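Local coordinates for protein polyketide synthase PksJ (Bacillus subtilis subsp. subtilis, PDB 4J1Q) that probably reduces alpha- and beta-keto groups of bacillaene intermediates stereoselectively with NADPH, as the ketoreductase domain of a trans-acyltransferase polyketide synthase, at residues Met197-Glu202 against Leu330-Phe335; Val204-Gly209 against Gly282-Ile287; Arg228-Leu233 against Gly254-Tyr259; Phe375-Ser380 against Val424-Gln429. One frame throughout, in Å; residues are numbered along the deposited sequence.

Interaction 1. Residues Met197-Glu202 against Leu330-Phe335; sequences MPWRDE and LDFFIF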
# COMPACT_ATOMS: atom_id res chain seq x y z
N MET A 197 -9.95 3.38 -22.18
CA MET A 197 -8.88 4.17 -21.60
C MET A 197 -9.32 5.51 -21.03
O MET A 197 -10.35 6.04 -21.41
CB MET A 197 -7.77 4.37 -22.62
CG MET A 197 -7.22 3.05 -23.11
SD MET A 197 -6.14 3.25 -24.52
CE MET A 197 -5.41 1.62 -24.57
N PRO A 198 -8.54 6.03 -20.09
CA PRO A 198 -8.92 7.19 -19.29
C PRO A 198 -8.40 8.51 -19.86
O PRO A 198 -8.65 9.57 -19.28
CB PRO A 198 -8.23 6.91 -17.95
CG PRO A 198 -7.01 6.13 -18.33
CD PRO A 198 -7.48 5.23 -19.44
N TRP A 199 -7.67 8.44 -20.96
CA TRP A 199 -6.96 9.62 -21.49
C TRP A 199 -7.86 10.67 -22.11
O TRP A 199 -8.72 10.35 -22.93
CB TRP A 199 -5.91 9.17 -22.48
CG TRP A 199 -5.04 8.07 -21.96
CD1 TRP A 199 -4.78 6.83 -22.55
CD2 TRP A 199 -4.33 8.03 -20.67
NE1 TRP A 199 -3.89 6.10 -21.78
CE2 TRP A 199 -3.62 6.75 -20.63
CE3 TRP A 199 -4.19 8.91 -19.62
CZ2 TRP A 199 -2.82 6.39 -19.57
CZ3 TRP A 199 -3.37 8.55 -18.55
CH2 TRP A 199 -2.71 7.31 -18.52
N ARG A 200 -7.63 11.92 -21.73
CA ARG A 200 -8.12 13.09 -22.48
C ARG A 200 -6.99 13.68 -23.31
O ARG A 200 -5.94 14.04 -22.79
CB ARG A 200 -8.65 14.16 -21.53
CG ARG A 200 -9.87 13.73 -20.74
CD ARG A 200 -10.33 14.85 -19.82
NE ARG A 200 -11.49 14.41 -19.04
CZ ARG A 200 -12.06 15.15 -18.09
NH1 ARG A 200 -11.60 16.36 -17.81
NH2 ARG A 200 -13.10 14.66 -17.42
N ASP A 201 -7.26 13.82 -24.62
CA ASP A 201 -6.23 14.19 -25.58
C ASP A 201 -5.58 15.51 -25.21
O ASP A 201 -4.37 15.65 -25.26
CB ASP A 201 -6.79 14.26 -27.00
CG ASP A 201 -6.87 12.90 -27.67
OD1 ASP A 201 -5.82 12.25 -27.85
OD2 ASP A 201 -8.00 12.48 -28.01
N GLU A 202 -6.40 16.45 -24.75
CA GLU A 202 -5.86 17.57 -24.00
C GLU A 202 -6.06 17.35 -22.49
O GLU A 202 -6.83 16.48 -22.09
CB GLU A 202 -6.47 18.89 -24.46
CG GLU A 202 -6.24 19.19 -25.94
CD GLU A 202 -6.18 20.67 -26.26
OE1 GLU A 202 -7.09 21.41 -25.82
OE2 GLU A 202 -5.25 21.09 -26.99
N LEU A 330 -10.64 15.48 -11.05
CA LEU A 330 -9.82 14.39 -11.59
C LEU A 330 -10.64 13.31 -12.26
O LEU A 330 -11.72 12.96 -11.77
CB LEU A 330 -8.97 13.75 -10.47
CG LEU A 330 -7.96 14.63 -9.73
CD1 LEU A 330 -7.39 13.89 -8.53
CD2 LEU A 330 -6.84 15.05 -10.66
N ASP A 331 -10.09 12.71 -13.31
CA ASP A 331 -10.64 11.46 -13.85
C ASP A 331 -10.19 10.25 -13.01
O ASP A 331 -10.91 9.25 -12.91
CB ASP A 331 -10.22 11.28 -15.32
CG ASP A 331 -10.58 12.50 -16.21
OD1 ASP A 331 -11.50 13.28 -15.86
OD2 ASP A 331 -9.91 12.67 -17.27
N PHE A 332 -9.01 10.35 -12.38
CA PHE A 332 -8.47 9.26 -11.57
C PHE A 332 -7.39 9.72 -10.58
O PHE A 332 -6.78 10.79 -10.74
CB PHE A 332 -7.93 8.12 -12.45
CG PHE A 332 -6.87 8.56 -13.44
CD1 PHE A 332 -5.60 8.93 -13.00
CD2 PHE A 332 -7.14 8.58 -14.81
CE1 PHE A 332 -4.63 9.31 -13.91
CE2 PHE A 332 -6.18 8.97 -15.72
CZ PHE A 332 -4.93 9.34 -15.27
N PHE A 333 -7.20 8.94 -9.52
CA PHE A 333 -6.05 9.07 -8.65
C PHE A 333 -5.58 7.64 -8.37
O PHE A 333 -6.27 6.88 -7.70
CB PHE A 333 -6.45 9.77 -7.35
CG PHE A 333 -5.30 10.36 -6.57
CD1 PHE A 333 -4.02 9.82 -6.63
CD2 PHE A 333 -5.54 11.37 -5.64
CE1 PHE A 333 -2.98 10.31 -5.83
CE2 PHE A 333 -4.51 11.86 -4.83
CZ PHE A 333 -3.23 11.31 -4.91
N ILE A 334 -4.49 7.24 -9.03
CA ILE A 334 -4.01 5.87 -8.96
C ILE A 334 -2.69 5.77 -8.21
O ILE A 334 -1.74 6.48 -8.54
CB ILE A 334 -3.80 5.29 -10.37
CG1 ILE A 334 -5.16 4.98 -11.04
CG2 ILE A 334 -2.90 4.07 -10.31
CD1 ILE A 334 -5.10 5.03 -12.55
N PHE A 335 -2.65 4.93 -7.18
CA PHE A 335 -1.42 4.71 -6.43
C PHE A 335 -0.67 3.53 -7.05
O PHE A 335 -1.25 2.46 -7.24
CB PHE A 335 -1.71 4.37 -4.95
CG PHE A 335 -2.80 5.19 -4.33
CD1 PHE A 335 -3.60 4.64 -3.33
CD2 PHE A 335 -3.00 6.51 -4.68
CE1 PHE A 335 -4.65 5.36 -2.78
CE2 PHE A 335 -4.04 7.25 -4.14
CZ PHE A 335 -4.87 6.68 -3.18
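R200 and D331 reach for each other from opposite directions and form the salt bridge of this contact, NH2 to OD1 at 2.6 Å. The carboxylate does not meet the guanidinium in a flat, two-pronged pairing. D331 CG sits above one face of the guanidinium, offset toward its rim, and the two planes are turned 58° apart. D331 OD2 lies 2.9 Å from R200 NE. R200 gets there on a chain kept extended from CG to NE (chi3 -178°), which carries the charged end from the loop to the foot of the strand.

Next to the ion pair the contact turns apolar. F332 offers the CE2 and CZ corner of its ring: P198 CB packs 3.7 Å from CE2, and W199 CZ3 approaches CZ at the same 3.7 Å. The W199 and F332 rings meet obliquely, planes at 83° and centroids 5.9 Å apart. P198 also lays its CG over the centre of one face of the W199 indole, so proline and tryptophan act as one block against the phenylalanine.

The loop before strand 204-208 is thereby fastened to the start of strand 332-338 in the ketoreductase fold. W199 NE1 hydrogen-bonds to Y420 OH on helix 412-425, the indole also touches I222 and R225 on helix 213-226, and beyond F332 the backbone of strand 332-338 bonds to strands 286-289 and 377-383.

Interaction 2. Residues Val204-Gly209 against Gly282-Ile287; sequences VYLITG and GTLNGI. With NDP (NADPH dihydro-nicotinamide-adenine-dinucleotide phosphate), chain B.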
# COMPACT_ATOMS: atom_id res chain seq x y z
N VAL A 204 -4.36 17.55 -18.17
CA VAL A 204 -3.13 17.44 -17.40
C VAL A 204 -3.05 16.16 -16.56
O VAL A 204 -3.98 15.82 -15.84
CB VAL A 204 -2.92 18.66 -16.50
CG1 VAL A 204 -1.61 18.53 -15.74
CG2 VAL A 204 -2.91 19.93 -17.34
N TYR A 205 -1.91 15.47 -16.66
CA TYR A 205 -1.60 14.33 -15.83
C TYR A 205 -0.26 14.59 -15.16
O TYR A 205 0.68 15.09 -15.79
CB TYR A 205 -1.55 13.05 -16.66
CG TYR A 205 -2.81 12.83 -17.49
CD1 TYR A 205 -4.07 12.73 -16.87
CD2 TYR A 205 -2.77 12.84 -18.89
CE1 TYR A 205 -5.23 12.60 -17.63
CE2 TYR A 205 -3.93 12.70 -19.65
CZ TYR A 205 -5.15 12.60 -19.02
OH TYR A 205 -6.29 12.48 -19.79
N LEU A 206 -0.20 14.31 -13.86
CA LEU A 206 1.07 14.22 -13.15
C LEU A 206 1.40 12.84 -12.61
O LEU A 206 0.52 12.06 -12.21
CB LEU A 206 1.21 15.28 -12.05
CG LEU A 206 0.54 15.06 -10.70
CD1 LEU A 206 1.26 15.84 -9.62
CD2 LEU A 206 -0.88 15.56 -10.82
N ILE A 207 2.69 12.57 -12.57
CA ILE A 207 3.21 11.36 -12.03
C ILE A 207 4.27 11.76 -11.02
O ILE A 207 5.33 12.30 -11.39
CB ILE A 207 3.83 10.49 -13.13
CG1 ILE A 207 2.93 10.48 -14.38
CG2 ILE A 207 4.10 9.09 -12.61
CD1 ILE A 207 3.38 9.53 -15.47
N THR A 208 3.94 11.62 -9.73
CA THR A 208 4.95 11.75 -8.71
C THR A 208 5.82 10.52 -8.79
O THR A 208 5.34 9.46 -9.16
CB THR A 208 4.33 11.82 -7.31
OG1 THR A 208 3.84 10.53 -6.94
CG2 THR A 208 3.20 12.82 -7.30
N GLY A 209 7.12 10.70 -8.55
CA GLY A 209 8.10 9.70 -8.93
C GLY A 209 8.23 9.57 -10.43
O GLY A 209 8.63 8.53 -10.94
N GLY A 282 -5.14 24.69 -16.99
CA GLY A 282 -6.57 24.72 -16.71
C GLY A 282 -6.92 23.86 -15.51
O GLY A 282 -7.61 24.29 -14.58
N THR A 283 -6.44 22.63 -15.53
CA THR A 283 -6.89 21.63 -14.57
C THR A 283 -5.95 20.43 -14.46
O THR A 283 -4.96 20.32 -15.18
CB THR A 283 -8.31 21.14 -14.89
OG1 THR A 283 -8.33 20.50 -16.18
CG2 THR A 283 -9.29 22.29 -14.88
N LEU A 284 -6.29 19.54 -13.54
CA LEU A 284 -5.62 18.27 -13.46
C LEU A 284 -6.59 17.16 -13.87
O LEU A 284 -7.66 17.05 -13.30
CB LEU A 284 -5.15 18.07 -12.02
CG LEU A 284 -3.94 17.19 -11.75
CD1 LEU A 284 -2.84 17.41 -12.78
CD2 LEU A 284 -3.45 17.49 -10.34
N ASN A 285 -6.21 16.36 -14.87
CA ASN A 285 -7.06 15.26 -15.34
C ASN A 285 -6.75 13.91 -14.70
O ASN A 285 -7.46 12.94 -14.95
CB ASN A 285 -6.95 15.12 -16.85
CG ASN A 285 -7.61 16.25 -17.59
OD1 ASN A 285 -8.51 16.92 -17.07
ND2 ASN A 285 -7.13 16.51 -18.80
N GLY A 286 -5.67 13.83 -13.94
CA GLY A 286 -5.20 12.54 -13.48
C GLY A 286 -3.92 12.63 -12.68
O GLY A 286 -3.09 13.51 -12.92
N ILE A 287 -3.77 11.72 -11.72
CA ILE A 287 -2.55 11.62 -10.91
C ILE A 287 -2.17 10.17 -10.76
O ILE A 287 -3.03 9.34 -10.47
CB ILE A 287 -2.78 12.18 -9.50
CG1 ILE A 287 -3.42 13.56 -9.59
CG2 ILE A 287 -1.48 12.23 -8.72
CD1 ILE A 287 -2.98 14.49 -8.49
PA NDP B . 12.12 4.08 -9.04
O1A NDP B . 12.93 4.14 -7.74
O2A NDP B . 12.74 4.02 -10.40
O5B NDP B . 11.04 5.25 -9.01
C5B NDP B . 10.70 5.91 -7.79
C4B NDP B . 10.85 7.40 -8.08
O4B NDP B . 10.32 8.13 -6.98
C3B NDP B . 12.33 7.77 -8.14
O3B NDP B . 12.49 8.37 -9.46
C2B NDP B . 12.52 8.81 -7.04
O2B NDP B . 13.25 9.97 -7.56
C1B NDP B . 11.12 9.28 -6.72
N9A NDP B . 11.06 9.62 -5.27
C8A NDP B . 11.56 8.88 -4.22
N7A NDP B . 11.28 9.56 -3.05
C5A NDP B . 10.53 10.70 -3.38
C6A NDP B . 9.97 11.75 -2.64
N6A NDP B . 10.11 11.83 -1.27
N1A NDP B . 9.29 12.74 -3.28
C2A NDP B . 9.19 12.73 -4.64
N3A NDP B . 9.75 11.75 -5.37
C4A NDP B . 10.40 10.70 -4.77
O3 NDP B . 11.10 2.83 -8.88
PN NDP B . 10.03 2.49 -10.01
O1N NDP B . 10.43 1.08 -10.44
O2N NDP B . 9.84 3.66 -10.96
O5D NDP B . 8.68 2.36 -9.14
C5D NDP B . 7.55 3.23 -9.31
C4D NDP B . 6.56 2.94 -8.17
O4D NDP B . 5.96 1.65 -8.38
C3D NDP B . 7.28 2.86 -6.81
O3D NDP B . 6.51 3.51 -5.78
C2D NDP B . 7.40 1.38 -6.56
O2D NDP B . 7.33 1.14 -5.15
C1D NDP B . 6.21 0.76 -7.32
N1N NDP B . 6.54 -0.58 -7.82
C2N NDP B . 7.50 -0.77 -8.77
C3N NDP B . 7.86 -2.07 -9.20
C7N NDP B . 8.93 -2.26 -10.28
O7N NDP B . 8.99 -3.35 -10.87
N7N NDP B . 9.84 -1.29 -10.52
C4N NDP B . 7.25 -3.21 -8.60
C5N NDP B . 6.28 -2.98 -7.60
C6N NDP B . 5.96 -1.65 -7.23
P2B NDP B . 14.14 10.92 -6.59
O1X NDP B . 15.03 9.89 -5.85
O2X NDP B . 14.78 11.81 -7.64
O3X NDP B . 13.18 11.63 -5.67
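The amide of L206 donates to G286 O at 3.1 Å with an N-H...O angle of 159°, the regular hydrogen bond of this parallel pairing. The same oxygen also takes a CA-H...O contact from Y205 CA at 3.4 Å. One residue further on, I287 CA makes the matching contact to L206 O. At the start of the pairing V204 O accepts from N285 N, bent to 145°; the 2.5 Å between them is shorter than such a bond should be, so its exact length is doubtful. The N285 side chain brings ND2 to 3.0 Å from V204 N, but both are donors and do not bond.

Y205 OH probably bonds the backbone N of R200, and its ring stands edge-to-face with W199. That ring turns its edge to the G286 backbone, with G286 CA near the ring plane; the missing side chain at G286 leaves space for it. T208 OG1 is held by weak hydrogen bonds from G290 N and A291 N.

Around L206, carbon takes over. Its chi1 of 81° sets CG between the backbone N and the carbonyl carbon, and L206 CD2 touches both L284 CD2, at 3.2 Å, and I287 CD1, at 3.3 Å; L284 crosses it at about a right angle, whereas I287 lies alongside.

This is the core of the Rossmann fold's parallel sheet. Strand 204-208 runs between strands 286-289 and 230-234, and L284 packs on L274 and I277 of helix 267-280. The strand ends at T208, and G209 follows, its CA 3.3 Å from O4B of the bound NADPH, just ahead of helix 213-226.

Interaction 3. Residues Arg228-Leu233 against Gly254-Tyr259; sequences RSTIVL and GAEVVY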
# COMPACT_ATOMS: atom_id res chain seq x y z
N ARG A 228 -2.25 15.80 -27.58
CA ARG A 228 -1.87 17.17 -27.17
C ARG A 228 -1.76 17.28 -25.65
O ARG A 228 -2.22 18.26 -25.06
CB ARG A 228 -2.91 18.19 -27.64
CG ARG A 228 -3.14 18.27 -29.13
CD ARG A 228 -4.25 19.27 -29.42
NE ARG A 228 -4.91 19.04 -30.71
CZ ARG A 228 -6.19 18.73 -30.85
NH1 ARG A 228 -6.97 18.59 -29.78
NH2 ARG A 228 -6.70 18.56 -32.06
N SER A 229 -1.13 16.30 -25.02
CA SER A 229 -1.27 16.14 -23.58
C SER A 229 -0.26 16.95 -22.78
O SER A 229 0.78 17.38 -23.31
CB SER A 229 -1.18 14.67 -23.20
OG SER A 229 0.11 14.16 -23.54
N THR A 230 -0.56 17.16 -21.49
CA THR A 230 0.40 17.76 -20.56
C THR A 230 0.76 16.80 -19.42
O THR A 230 -0.10 16.32 -18.69
CB THR A 230 -0.13 19.08 -19.97
OG1 THR A 230 -0.22 20.06 -21.01
CG2 THR A 230 0.81 19.60 -18.90
N ILE A 231 2.05 16.50 -19.30
CA ILE A 231 2.52 15.53 -18.33
C ILE A 231 3.54 16.19 -17.41
O ILE A 231 4.63 16.55 -17.85
CB ILE A 231 3.18 14.33 -19.03
CG1 ILE A 231 2.42 13.97 -20.30
CG2 ILE A 231 3.27 13.15 -18.08
CD1 ILE A 231 2.99 12.79 -21.06
N VAL A 232 3.16 16.37 -16.14
CA VAL A 232 4.05 16.94 -15.13
C VAL A 232 4.70 15.83 -14.31
O VAL A 232 4.06 15.20 -13.47
CB VAL A 232 3.30 17.90 -14.18
CG1 VAL A 232 4.23 18.42 -13.08
CG2 VAL A 232 2.76 19.08 -14.97
N LEU A 233 5.98 15.57 -14.60
CA LEU A 233 6.76 14.60 -13.85
C LEU A 233 7.45 15.26 -12.68
O LEU A 233 8.10 16.28 -12.83
CB LEU A 233 7.80 13.97 -14.75
CG LEU A 233 7.28 13.37 -16.06
CD1 LEU A 233 8.40 12.67 -16.82
CD2 LEU A 233 6.11 12.44 -15.76
N GLY A 254 4.68 15.56 -29.14
CA GLY A 254 3.84 16.75 -29.15
C GLY A 254 3.14 16.99 -27.83
O GLY A 254 2.48 18.02 -27.64
N ALA A 255 3.28 16.04 -26.91
CA ALA A 255 2.94 16.27 -25.51
C ALA A 255 3.89 17.28 -24.89
O ALA A 255 5.07 17.30 -25.22
CB ALA A 255 2.98 14.97 -24.72
N GLU A 256 3.39 18.05 -23.93
CA GLU A 256 4.21 19.01 -23.22
C GLU A 256 4.52 18.50 -21.80
O GLU A 256 3.62 18.15 -21.04
CB GLU A 256 3.48 20.35 -23.17
CG GLU A 256 2.06 20.28 -23.73
CD GLU A 256 2.00 20.25 -25.26
OE1 GLU A 256 2.23 21.31 -25.88
OE2 GLU A 256 1.68 19.19 -25.85
N VAL A 257 5.81 18.43 -21.48
CA VAL A 257 6.26 17.76 -20.25
C VAL A 257 7.13 18.69 -19.43
O VAL A 257 8.05 19.31 -19.97
CB VAL A 257 7.07 16.49 -20.59
CG1 VAL A 257 7.04 15.53 -19.42
CG2 VAL A 257 6.50 15.83 -21.84
N VAL A 258 6.83 18.84 -18.15
CA VAL A 258 7.59 19.73 -17.29
C VAL A 258 7.99 19.04 -15.99
O VAL A 258 7.14 18.55 -15.25
CB VAL A 258 6.79 21.01 -16.95
CG1 VAL A 258 7.58 21.90 -16.02
CG2 VAL A 258 6.42 21.77 -18.22
N TYR A 259 9.28 19.02 -15.68
CA TYR A 259 9.75 18.35 -14.47
C TYR A 259 9.78 19.29 -13.27
O TYR A 259 10.50 20.27 -13.27
CB TYR A 259 11.11 17.72 -14.67
CG TYR A 259 11.66 17.08 -13.40
CD1 TYR A 259 11.19 15.84 -12.98
CD2 TYR A 259 12.60 17.74 -12.61
CE1 TYR A 259 11.66 15.26 -11.82
CE2 TYR A 259 13.08 17.17 -11.45
CZ TYR A 259 12.61 15.92 -11.07
OH TYR A 259 13.09 15.33 -9.93
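S229 O accepts the amide of E256 at 2.8 Å, and I231 N donates to E256 O at 2.9 Å. Both bonds are straight, 165° at the hydrogen, and both donors approach nearly along the C=O axis, so E256 is gripped through its N and its O. V258 N continues the pairing to I231 O at 3.2 Å; L233 N to V258 O is longer, bent and weak. Interleaved CA-H...O contacts, such as V257 CA to I231 O at 3.1 Å, complete a parallel strand pair whose axes diverge by 16°.

Outward from the backbone, I231, L233 and V257 share one face of the sheet. V257 swings CG1 anti to its own N (chi1 -157°), which brings that methyl to 4.0 Å from L233 CG and 4.1 Å from I231 CB. T230 and E256 lie on the other face, their side chains crossing at about a right angle. S229 OG bonds to T226 OG1, and Y259 OH to S237 O.

The pair belongs to the right-handed beta-alpha-beta unit in which helix 241-252 links strands 230-234 and 256-259. I231 and L233 rest on I222 and L216 of helix 213-226, and strand 204-208 flanks strand 230-234 across from strand 256-259.

Interaction 4. Residues Phe375-Ser380 against Val424-Gln429; sequences FGSTIS and VSDKPQ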
# COMPACT_ATOMS: atom_id res chain seq x y z
N PHE A 375 -12.77 14.17 -5.80
CA PHE A 375 -13.19 13.99 -7.19
C PHE A 375 -12.40 12.88 -7.87
O PHE A 375 -11.16 12.84 -7.78
CB PHE A 375 -13.01 15.30 -7.97
CG PHE A 375 -13.93 16.41 -7.53
CD1 PHE A 375 -14.97 16.16 -6.65
CD2 PHE A 375 -13.80 17.68 -8.08
CE1 PHE A 375 -15.86 17.16 -6.29
CE2 PHE A 375 -14.71 18.68 -7.76
CZ PHE A 375 -15.74 18.42 -6.86
N GLY A 376 -13.11 12.01 -8.58
CA GLY A 376 -12.49 11.00 -9.46
C GLY A 376 -12.23 9.64 -8.82
O GLY A 376 -12.17 9.52 -7.59
N SER A 377 -12.05 8.62 -9.65
CA SER A 377 -11.96 7.25 -9.15
C SER A 377 -10.57 6.92 -8.61
O SER A 377 -9.55 7.28 -9.21
CB SER A 377 -12.37 6.26 -10.24
OG SER A 377 -11.28 6.02 -11.11
N THR A 378 -10.53 6.18 -7.51
CA THR A 378 -9.27 5.90 -6.82
C THR A 378 -8.94 4.42 -6.88
O THR A 378 -9.75 3.59 -6.47
CB THR A 378 -9.34 6.30 -5.33
OG1 THR A 378 -9.92 7.60 -5.22
CG2 THR A 378 -7.97 6.32 -4.73
N ILE A 379 -7.73 4.11 -7.30
CA ILE A 379 -7.29 2.72 -7.39
C ILE A 379 -5.87 2.61 -6.85
O ILE A 379 -5.04 3.46 -7.13
CB ILE A 379 -7.29 2.23 -8.85
CG1 ILE A 379 -8.68 2.42 -9.45
CG2 ILE A 379 -6.88 0.76 -8.93
CD1 ILE A 379 -8.73 2.16 -10.95
N SER A 380 -5.60 1.53 -6.14
CA SER A 380 -4.23 1.16 -5.79
C SER A 380 -3.88 -0.16 -6.48
O SER A 380 -4.66 -1.12 -6.42
CB SER A 380 -4.10 1.04 -4.27
OG SER A 380 -2.74 0.81 -3.83
N VAL A 424 -11.10 0.02 -15.64
CA VAL A 424 -12.47 -0.29 -16.02
C VAL A 424 -13.21 -1.09 -14.95
O VAL A 424 -14.40 -0.88 -14.73
CB VAL A 424 -12.57 -0.98 -17.41
CG1 VAL A 424 -11.61 -0.35 -18.41
CG2 VAL A 424 -12.34 -2.48 -17.32
N SER A 425 -12.51 -1.99 -14.25
CA SER A 425 -13.14 -2.75 -13.17
C SER A 425 -13.58 -1.86 -12.00
O SER A 425 -14.64 -2.07 -11.42
CB SER A 425 -12.23 -3.88 -12.71
OG SER A 425 -11.13 -3.37 -11.97
N ASP A 426 -12.80 -0.83 -11.71
CA ASP A 426 -13.17 0.22 -10.75
C ASP A 426 -13.17 -0.21 -9.29
O ASP A 426 -13.93 0.32 -8.49
CB ASP A 426 -14.49 0.89 -11.10
CG ASP A 426 -14.57 2.33 -10.58
OD1 ASP A 426 -13.52 2.90 -10.22
OD2 ASP A 426 -15.67 2.90 -10.52
N LYS A 427 -12.23 -1.07 -8.94
CA LYS A 427 -12.06 -1.49 -7.56
C LYS A 427 -10.93 -0.70 -6.96
O LYS A 427 -10.04 -0.25 -7.67
CB LYS A 427 -11.74 -2.98 -7.51
CG LYS A 427 -12.90 -3.85 -7.96
CD LYS A 427 -12.46 -5.30 -8.10
CE LYS A 427 -13.60 -6.21 -8.54
NZ LYS A 427 -14.66 -6.33 -7.51
N PRO A 428 -11.01 -0.46 -5.66
CA PRO A 428 -10.00 0.36 -4.99
C PRO A 428 -8.62 -0.31 -5.02
O PRO A 428 -7.60 0.35 -4.86
CB PRO A 428 -10.50 0.43 -3.55
CG PRO A 428 -11.97 0.09 -3.61
CD PRO A 428 -12.10 -0.87 -4.75
N GLN A 429 -8.60 -1.63 -5.16
CA GLN A 429 -7.36 -2.37 -5.04
C GLN A 429 -7.33 -3.52 -6.01
O GLN A 429 -8.20 -4.41 -5.99
CB GLN A 429 -7.20 -2.89 -3.60
CG GLN A 429 -5.77 -2.98 -3.13
CD GLN A 429 -5.67 -3.71 -1.80
OE1 GLN A 429 -6.49 -3.50 -0.90
NE2 GLN A 429 -4.71 -4.61 -1.69
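Here strand 377-383 receives its parallel neighbour, strand 429-435, just as the chain leaves helix 412-425; it is a backbone contact at the beginning of a strand pair. S380 N donates to P428 O at 2.7 Å with an angle of 159° at the hydrogen, although the amide comes from above the carbonyl plane, 36° out of it. Three CA-H...O contacts flank this bond: P428 CA to T378 O, I379 CA to P428 O, and Q429 CA to S380 O at 3.3 Å. P428 O is therefore approached by both an N-H and a C-H.

Side chains add little directly across the gap. I379 straddles K427 O, with CG1 and CG2 each 3.5 Å from that oxygen. D426, with positive phi just past the helix, swings its carboxylate toward the strand, chi1 -153° setting CG anti to N, and OD1 comes 3.6 Å from S377 CB. That carboxylate is matched in charge by R366 of helix 349-370.

Three other polar side chains bond to groups around the pair: S380 OG to D359, T378 OG1 to R365, and Q429 NE2 to N382 OD1. The chemistry implies that main-chain bonding sets the register of S380 against Q429, while charges and hydroxyls secure the strands to helix 349-370. The ionic partner of D426 probably favours its charged form.

In the fold
From the N terminus, the 197-202 loop comes first and closes the longest loop, meeting 330-335 across 127 residues in interaction 1. Within that loop, interaction 2 joins strand 204-208 to the 282-287 segment, and within interaction 2 in turn lies interaction 3, a short strand-helix-strand return. Interaction 4 opens only after interaction 1 has closed, and no two loops cross. Across the sheet, strands 256-259, 230-234, 204-208, 286-289, 332-338, 377-383 and 429-435 follow one another, so interactions 3, 2 and 4 pair neighbouring strands, while interaction 1 holds the entry loop against the middle. Interactions 3 and 4 lie farthest apart, their centres about 24 Å from each other.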